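Local coordinates for adenylate kinase (Desulfovibrio gigas, PDB 2XB4), which probably catalyses the reversible transfer of the terminal phosphate group from ATP to AMP, giving two ADP, and carries a bound zinc ion, at residues Leu26-Ser31 / Leu81-Pro86. Sequence-based numbering, arbitrary orientation.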
ATOM      1  N   LEU A  26      18.735  27.514  -9.065  1.00 24.34           N
ATOM      2  CA  LEU A  26      19.556  27.146  -7.902  1.00 21.21           C
ATOM      3  C   LEU A  26      19.792  25.611  -7.904  1.00 21.13           C
ATOM      4  O   LEU A  26      18.964  24.851  -8.472  1.00 22.33           O
ATOM      5  CB  LEU A  26      18.836  27.527  -6.592  1.00 19.86           C
ATOM      6  CG  LEU A  26      18.489  29.021  -6.446  1.00 20.85           C
ATOM      7  CD1 LEU A  26      17.894  29.296  -5.108  1.00 19.06           C
ATOM      8  CD2 LEU A  26      19.657  30.045  -6.696  1.00 22.16           C
ATOM      9  N   ALA A  27      20.900  25.136  -7.310  1.00 20.04           N
ATOM     10  CA  ALA A  27      20.992  23.701  -7.036  1.00 19.19           C
ATOM     11  C   ALA A  27      20.137  23.382  -5.813  1.00 18.55           C
ATOM     12  O   ALA A  27      20.336  24.005  -4.750  1.00 15.86           O
ATOM     13  CB  ALA A  27      22.376  23.321  -6.748  1.00 19.93           C
ATOM     14  N   HIS A  28      19.243  22.386  -5.897  1.00 18.57           N
ATOM     15  CA  HIS A  28      18.448  22.068  -4.726  1.00 21.18           C
ATOM     16  C   HIS A  28      19.193  20.998  -3.951  1.00 21.24           C
ATOM     17  O   HIS A  28      19.224  19.883  -4.422  1.00 22.39           O
ATOM     18  CB  HIS A  28      17.055  21.518  -5.140  1.00 22.95           C
ATOM     19  CG  HIS A  28      16.298  20.900  -3.996  1.00 29.93           C
ATOM     20  ND1 HIS A  28      15.798  21.645  -2.941  1.00 31.75           N
ATOM     21  CD2 HIS A  28      15.977  19.605  -3.726  1.00 34.13           C
ATOM     22  CE1 HIS A  28      15.179  20.848  -2.092  1.00 33.74           C
ATOM     23  NE2 HIS A  28      15.287  19.602  -2.529  1.00 39.44           N
ATOM     24  N   ILE A  29      19.757  21.315  -2.782  1.00 19.27           N
ATOM     25  CA  ILE A  29      20.612  20.424  -2.036  1.00 20.67           C
ATOM     26  C   ILE A  29      19.883  19.845  -0.803  1.00 21.47           C
ATOM     27  O   ILE A  29      19.568  20.529   0.152  1.00 20.36           O
ATOM     28  CB  ILE A  29      21.961  21.172  -1.536  1.00 20.52           C
ATOM     29  CG1 ILE A  29      22.642  21.962  -2.655  1.00 23.53           C
ATOM     30  CG2 ILE A  29      22.939  20.221  -0.747  1.00 20.63           C
ATOM     31  CD1 ILE A  29      23.276  21.162  -3.731  1.00 25.20           C
ATOM     32  N   GLU A  30      19.646  18.539  -0.806  1.00 23.48           N
ATOM     33  CA  GLU A  30      18.868  17.985   0.294  1.00 24.12           C
ATOM     34  C   GLU A  30      19.757  16.969   0.966  1.00 24.13           C
ATOM     35  O   GLU A  30      20.696  16.319   0.340  1.00 22.34           O
ATOM     36  CB  GLU A  30      17.476  17.530  -0.198  1.00 24.61           C
ATOM     37  CG  GLU A  30      17.392  16.212  -0.750  1.00 31.20           C
ATOM     38  CD  GLU A  30      17.275  15.077   0.320  1.00 36.38           C
ATOM     39  OE1 GLU A  30      17.887  14.068   0.012  1.00 43.12           O
ATOM     40  OE2 GLU A  30      16.608  15.143   1.408  1.00 36.41           O
ATOM     41  N   SER A  31      19.563  16.917   2.266  1.00 29.39           N
ATOM     42  CA  SER A  31      20.476  16.258   3.167  1.00 28.52           C
ATOM     43  C   SER A  31      20.665  14.821   2.745  1.00 27.67           C
ATOM     44  O   SER A  31      21.754  14.310   2.782  1.00 27.17           O
ATOM     45  CB  SER A  31      19.932  16.418   4.628  1.00 31.60           C
ATOM     46  OG  SER A  31      18.585  16.917   4.523  1.00 36.07           O
ATOM     47  N   LEU A  81      19.972  25.975  -2.777  1.00 16.45           N
ATOM     48  CA  LEU A  81      18.871  25.944  -1.805  1.00 17.33           C
ATOM     49  C   LEU A  81      19.070  24.717  -0.940  1.00 16.73           C
ATOM     50  O   LEU A  81      19.007  23.582  -1.437  1.00 17.57           O
ATOM     51  CB  LEU A  81      17.513  25.818  -2.522  1.00 18.46           C
ATOM     52  CG  LEU A  81      16.247  25.574  -1.618  1.00 20.28           C
ATOM     53  CD1 LEU A  81      15.925  26.833  -0.741  1.00 17.99           C
ATOM     54  CD2 LEU A  81      15.058  25.208  -2.593  1.00 21.79           C
ATOM     55  N   LEU A  82      19.389  24.934   0.318  1.00 15.56           N
ATOM     56  CA  LEU A  82      19.725  23.806   1.273  1.00 14.76           C
ATOM     57  C   LEU A  82      18.502  23.467   2.100  1.00 14.64           C
ATOM     58  O   LEU A  82      17.964  24.333   2.774  1.00 15.28           O
ATOM     59  CB  LEU A  82      20.915  24.277   2.159  1.00 14.10           C
ATOM     60  CG  LEU A  82      21.446  23.244   3.188  1.00 12.20           C
ATOM     61  CD1 LEU A  82      21.827  21.837   2.562  1.00 16.22           C
ATOM     62  CD2 LEU A  82      22.512  23.795   4.148  1.00 15.18           C
ATOM     63  N   ASP A  83      18.048  22.206   2.043  1.00 15.64           N
ATOM     64  CA  ASP A  83      16.742  21.803   2.508  1.00 15.96           C
ATOM     65  C   ASP A  83      16.998  20.566   3.396  1.00 17.56           C
ATOM     66  O   ASP A  83      17.498  19.573   2.936  1.00 18.84           O
ATOM     67  CB  ASP A  83      15.960  21.483   1.238  1.00 17.67           C
ATOM     68  CG  ASP A  83      14.605  20.938   1.479  1.00 21.44           C
ATOM     69  OD1 ASP A  83      14.256  20.713   2.646  1.00 22.71           O
ATOM     70  OD2 ASP A  83      13.846  20.745   0.479  1.00 26.50           O
ATOM     71  N   GLY A  84      16.613  20.628   4.651  1.00 17.48           N
ATOM     72  CA  GLY A  84      16.535  19.476   5.513  1.00 17.99           C
ATOM     73  C   GLY A  84      17.699  19.390   6.485  1.00 17.80           C
ATOM     74  O   GLY A  84      17.752  18.496   7.345  1.00 17.58           O
ATOM     75  N   PHE A  85      18.641  20.320   6.329  1.00 15.90           N
ATOM     76  CA  PHE A  85      19.799  20.426   7.247  1.00 15.95           C
ATOM     77  C   PHE A  85      20.003  21.930   7.424  1.00 13.68           C
ATOM     78  O   PHE A  85      20.001  22.638   6.414  1.00 13.88           O
ATOM     79  CB  PHE A  85      21.041  19.762   6.628  1.00 15.08           C
ATOM     80  CG  PHE A  85      22.174  19.740   7.508  1.00 14.63           C
ATOM     81  CD1 PHE A  85      22.940  20.862   7.619  1.00 12.32           C
ATOM     82  CD2 PHE A  85      22.449  18.643   8.319  1.00 19.56           C
ATOM     83  CE1 PHE A  85      23.998  20.899   8.459  1.00 14.91           C
ATOM     84  CE2 PHE A  85      23.534  18.654   9.216  1.00 18.82           C
ATOM     85  CZ  PHE A  85      24.331  19.780   9.290  1.00 18.26           C
ATOM     86  N   PRO A  86      20.209  22.432   8.671  1.00 15.72           N
ATOM     87  CA  PRO A  86      20.423  21.719   9.935  1.00 13.52           C
ATOM     88  C   PRO A  86      19.103  21.325  10.598  1.00 13.54           C
ATOM     89  O   PRO A  86      18.059  21.952  10.341  1.00 13.65           O
ATOM     90  CB  PRO A  86      21.193  22.759  10.789  1.00 11.46           C
ATOM     91  CG  PRO A  86      20.647  24.088  10.250  1.00 13.11           C
ATOM     92  CD  PRO A  86      20.367  23.899   8.812  1.00 13.34           C
TER
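Leu81 joins the neighbouring strand through both ends of its backbone: its N donates to Ala27 O at 2.8 Å, nearly straight at 167° about the hydrogen, and its O accepts from Ile29 N at 2.7 Å, so that it bridges the residues flanking His28, as parallel pairing requires. Its side chain lies on the same face of the sheet as His28, with Leu81 CB 4.4 Å from Leu26 CD1. A branched aliphatic chain suits this buried place, since it also packs on Ile3 and Ile5 of strand 2-6. Leu82 turns to the other face. With CG anti to the backbone N (chi1 -178°), its end swings nearer strand 27-30 and Leu82 CD1 meets Ile29 CG2 at 3.8 Å; on this face Ile29 packs on helix 61-75 and Leu82 on Leu95 of helix 89-101. These are neighbouring strands of the five-stranded parallel sheet in the P-loop CORE domain, strand 27-30 forming its edge within the chain. Asp83 closes the ladder, its N donating to Ile29 O at 2.9 Å. Its carboxylate is turned to the His28 side, where a buried acid is paid for by a salt bridge from OD1 to Lys13, a predicted ATP-binding residue. Asp83 O receives two weak hydrogen bonds from Ser31, one from N and one from OG, which the short side chain keeps close; Glu30, at the N-cap of helix 31-40, accepts from Gly33 N on OE1. Gly84, like Ser31 a predicted AMP-binding residue, has a positive phi (103°), and a CB there would strike Ser31 OG and the preceding carbonyl. Phe85 CB lies 4.1 Å from Ser31 CB, while its apolar ring suits a buried place against helix 61-75. A cis peptide, which proline tolerates well, leads to Pro86, packed on Gln91 and Ala92.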